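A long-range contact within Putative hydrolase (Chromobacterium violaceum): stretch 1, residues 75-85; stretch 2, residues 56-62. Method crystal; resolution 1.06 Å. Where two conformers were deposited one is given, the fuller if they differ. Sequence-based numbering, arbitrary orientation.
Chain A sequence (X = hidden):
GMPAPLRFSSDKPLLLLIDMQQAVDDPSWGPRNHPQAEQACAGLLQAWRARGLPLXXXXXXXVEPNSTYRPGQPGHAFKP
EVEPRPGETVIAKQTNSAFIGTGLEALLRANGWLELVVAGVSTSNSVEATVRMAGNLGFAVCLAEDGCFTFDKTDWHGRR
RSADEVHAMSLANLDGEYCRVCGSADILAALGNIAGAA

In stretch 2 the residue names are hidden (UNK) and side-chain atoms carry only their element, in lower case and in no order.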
# COMPACT_ATOMS: atom_id res chain seq x y z
N GLY A 75 23.37 11.91 -1.47
CA GLY A 75 22.36 10.87 -1.48
C GLY A 75 21.09 11.32 -2.19
O GLY A 75 20.34 10.51 -2.70
N HIS A 76 20.83 12.62 -2.23
CA HIS A 76 19.62 13.12 -2.84
C HIS A 76 19.66 13.05 -4.37
O HIS A 76 18.63 13.03 -5.01
CB HIS A 76 19.33 14.55 -2.37
CG HIS A 76 18.02 15.07 -2.85
ND1 HIS A 76 17.92 15.99 -3.87
CD2 HIS A 76 16.75 14.71 -2.53
CE1 HIS A 76 16.64 16.22 -4.11
NE2 HIS A 76 15.91 15.47 -3.30
N ALA A 77 20.85 13.05 -4.95
CA ALA A 77 20.99 13.04 -6.41
C ALA A 77 20.49 11.74 -7.02
O ALA A 77 20.61 10.69 -6.41
CB ALA A 77 22.47 13.23 -6.80
N PHE A 78 19.94 11.82 -8.23
CA PHE A 78 19.62 10.60 -8.96
C PHE A 78 20.88 9.77 -9.22
O PHE A 78 21.99 10.32 -9.40
CB PHE A 78 18.91 10.92 -10.27
CG PHE A 78 17.46 11.28 -10.08
CD1 PHE A 78 16.51 10.32 -9.83
CD2 PHE A 78 17.03 12.61 -10.16
CE1 PHE A 78 15.18 10.65 -9.67
CE2 PHE A 78 15.70 12.92 -9.99
CZ PHE A 78 14.78 11.94 -9.74
N LYS A 79 20.69 8.45 -9.26
CA LYS A 79 21.74 7.54 -9.69
C LYS A 79 22.08 7.87 -11.15
O LYS A 79 21.19 8.15 -11.97
CB LYS A 79 21.24 6.08 -9.58
CG LYS A 79 21.13 5.61 -8.16
CD LYS A 79 20.30 4.31 -8.09
CE LYS A 79 20.67 3.51 -6.87
NZ LYS A 79 21.98 2.77 -7.04
N PRO A 80 23.37 7.82 -11.50
CA PRO A 80 23.77 8.21 -12.83
C PRO A 80 23.13 7.35 -13.93
O PRO A 80 22.86 7.90 -15.00
CB PRO A 80 25.29 8.05 -12.81
CG PRO A 80 25.58 7.23 -11.61
CD PRO A 80 24.50 7.41 -10.65
N GLU A 81 22.81 6.08 -13.64
CA GLU A 81 22.22 5.16 -14.60
C GLU A 81 20.89 5.67 -15.12
O GLU A 81 20.46 5.29 -16.21
CB GLU A 81 22.00 3.76 -14.01
CG GLU A 81 23.24 2.99 -13.69
CD GLU A 81 23.72 3.16 -12.27
OE1 GLU A 81 23.37 4.15 -11.61
OE2 GLU A 81 24.47 2.28 -11.82
N VAL A 82 20.20 6.44 -14.29
CA VAL A 82 18.84 6.89 -14.59
C VAL A 82 18.67 8.39 -14.33
O VAL A 82 17.58 8.87 -14.04
CB VAL A 82 17.79 6.07 -13.81
CG1 VAL A 82 17.75 4.61 -14.37
CG2 VAL A 82 18.05 6.09 -12.30
N GLU A 83 19.73 9.14 -14.54
CA GLU A 83 19.66 10.58 -14.30
C GLU A 83 18.72 11.23 -15.34
O GLU A 83 18.82 10.96 -16.54
CB GLU A 83 21.05 11.24 -14.34
CG GLU A 83 21.11 12.76 -14.03
CD GLU A 83 22.48 13.35 -14.37
OE1 GLU A 83 23.44 12.55 -14.51
OE2 GLU A 83 22.59 14.58 -14.50
N PRO A 84 17.83 12.13 -14.87
CA PRO A 84 17.01 12.85 -15.83
C PRO A 84 17.83 13.71 -16.77
O PRO A 84 18.92 14.15 -16.44
CB PRO A 84 16.09 13.69 -14.94
CG PRO A 84 16.07 12.97 -13.62
CD PRO A 84 17.46 12.43 -13.46
N ARG A 85 17.24 14.01 -17.91
CA ARG A 85 17.81 14.92 -18.88
C ARG A 85 16.92 16.12 -19.10
O ARG A 85 15.79 16.17 -18.62
CB ARG A 85 18.06 14.16 -20.16
CG ARG A 85 19.22 13.23 -20.00
CD ARG A 85 19.45 12.43 -21.22
NE ARG A 85 20.52 11.45 -21.01
CZ ARG A 85 20.76 10.42 -21.82
NH1 ARG A 85 20.10 10.25 -22.97
NH2 ARG A 85 21.71 9.56 -21.50
N UNK A 56 8.05 9.93 -16.48
CA UNK A 56 8.12 10.79 -15.29
C UNK A 56 9.10 10.15 -14.31
O UNK A 56 8.97 8.96 -13.96
c UNK A 56 4.33 11.73 -15.03
c UNK A 56 5.76 11.69 -15.56
c UNK A 56 6.74 10.97 -14.62
c UNK A 56 6.86 11.68 -13.29
N UNK A 57 10.04 10.95 -13.83
CA UNK A 57 10.92 10.58 -12.72
C UNK A 57 10.28 11.07 -11.43
O UNK A 57 9.94 12.23 -11.31
c UNK A 57 12.98 11.01 -14.15
c UNK A 57 12.27 11.25 -12.88
n UNK A 57 13.79 11.08 -16.19
n UNK A 57 13.82 9.94 -14.33
c UNK A 57 14.30 10.02 -15.56
c UNK A 57 12.95 11.71 -15.31
N UNK A 58 10.14 10.17 -10.44
CA UNK A 58 9.72 10.53 -9.11
C UNK A 58 10.95 10.59 -8.22
O UNK A 58 11.78 9.67 -8.20
c UNK A 58 8.70 9.49 -8.56
c UNK A 58 6.68 10.70 -9.62
c UNK A 58 8.37 9.80 -7.08
c UNK A 58 7.46 9.40 -9.43
N UNK A 59 11.07 11.68 -7.48
CA UNK A 59 12.17 11.96 -6.61
C UNK A 59 11.67 12.09 -5.17
O UNK A 59 10.66 12.75 -4.95
n UNK A 59 13.41 18.19 -5.75
c UNK A 59 14.04 17.29 -6.47
c UNK A 59 12.82 13.34 -6.99
c UNK A 59 14.68 14.94 -6.81
c UNK A 59 14.18 13.58 -6.43
n UNK A 59 13.98 16.00 -6.13
n UNK A 59 14.69 17.65 -7.57
N UNK A 60 12.38 11.52 -4.21
CA UNK A 60 12.00 11.66 -2.82
C UNK A 60 12.82 12.75 -2.15
O UNK A 60 14.05 12.78 -2.26
c UNK A 60 12.04 10.56 0.49
n UNK A 60 10.99 10.52 1.35
c UNK A 60 12.21 10.33 -2.06
c UNK A 60 9.88 10.31 0.67
c UNK A 60 11.54 10.35 -0.74
n UNK A 60 10.18 10.21 -0.61
N UNK A 61 12.11 13.67 -1.51
CA UNK A 61 12.70 14.77 -0.79
C UNK A 61 12.35 14.66 0.70
O UNK A 61 11.24 14.37 1.07
o UNK A 61 12.20 17.56 -3.19
c UNK A 61 12.14 16.10 -1.31
o UNK A 61 13.25 15.68 -3.40
c UNK A 61 12.58 16.46 -2.72
N UNK A 62 13.30 14.95 1.56
CA UNK A 62 13.11 15.00 3.03
C UNK A 62 13.57 16.32 3.61
O UNK A 62 14.55 16.91 3.13
o UNK A 62 13.75 12.64 3.18
c UNK A 62 13.95 13.92 3.72
O HOH W 1 15.03 8.19 -12.44

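Position 56 carries four side-chain carbons, forked at the first, with one arm two carbons long, and they are out of reach of stretch 1. That branching is isoleucine's. Ile56 lies within a strand that begins earlier in the chain.

Position 57 has one carbon followed by a five-membered ring of three carbons and two nitrogens. Its CA-to-CB bond points toward stretch 1, and the ring receives Pro84 over one face and turns its edge to the face of Phe78. The ring is an imidazole, so the residue is histidine. Pro84 CG lies 3.7 Å from the centroid of the His57 ring and 7° off the normal, a CH-pi contact. The Phe78 and His57 ring centroids are 5.8 Å apart, with planes at 60°. Water 1 extends the link, lying 2.8 Å from His57 ND1 and donating to Val82 O at 3.1 Å.

Position 58 again shows four carbons, forked at the first with one two-carbon arm. Its CA-to-CB bond points away, as strand alternation predicts, so its closest contact comes from the backbone: its O meets the edge of the Phe78 ring, 3.8 Å from Phe78 CE1. The branching again gives isoleucine, Ile58.

Position 59 has three carbons, a nitrogen, then a carbon bearing two more nitrogens. Its CA-to-CB bond points toward stretch 1, CB lies 3.7 Å from Phe78 CZ, and His76 CE1 sits over one face of the end group. That group is a guanidinium, therefore arginine; His76 CE1 is 3.3 Å from Arg59 NE.

Position 60 repeats the one-carbon, five-membered-ring pattern with two nitrogens. Its CA-to-CB bond points sideways and its ring makes no close contact with stretch 1, but its backbone O approaches His76 CD2 to 3.3 Å. The ring makes it histidine, His60.

Position 61 has two carbons, the second carrying two oxygens, one of which lies 2.7 Å from His76 NE2. A carboxylate one carbon from CA identifies aspartate. His76 NE2 donates to Asp61 OD1 at 169°, nearly linear. Arg59 NE donates to that same OD1 of Asp61 at 2.8 Å within a salt bridge, and Arg59 NH2 donates to Asp61 OD2 at 2.9 Å.

Position 62 has one carbon and one oxygen and makes no contact with stretch 1. It is serine, Ser62.

The contact, burying 385 Å² in total, joins a polar cluster to a ring-packed one. At one end, Asp61 accepts from both His76 and Arg59, holding the imidazole beside the guanidinium. At the other, Pro84 and Phe78 pack against His57. Phe78 bridges the two by also touching Arg59 CB. Alternation along the strand turns the CA-to-CB bonds of His57 and Arg59 toward stretch 1, with that of Ile58 directed away between them.

Stretch 2 (56-62) IHIRHDS
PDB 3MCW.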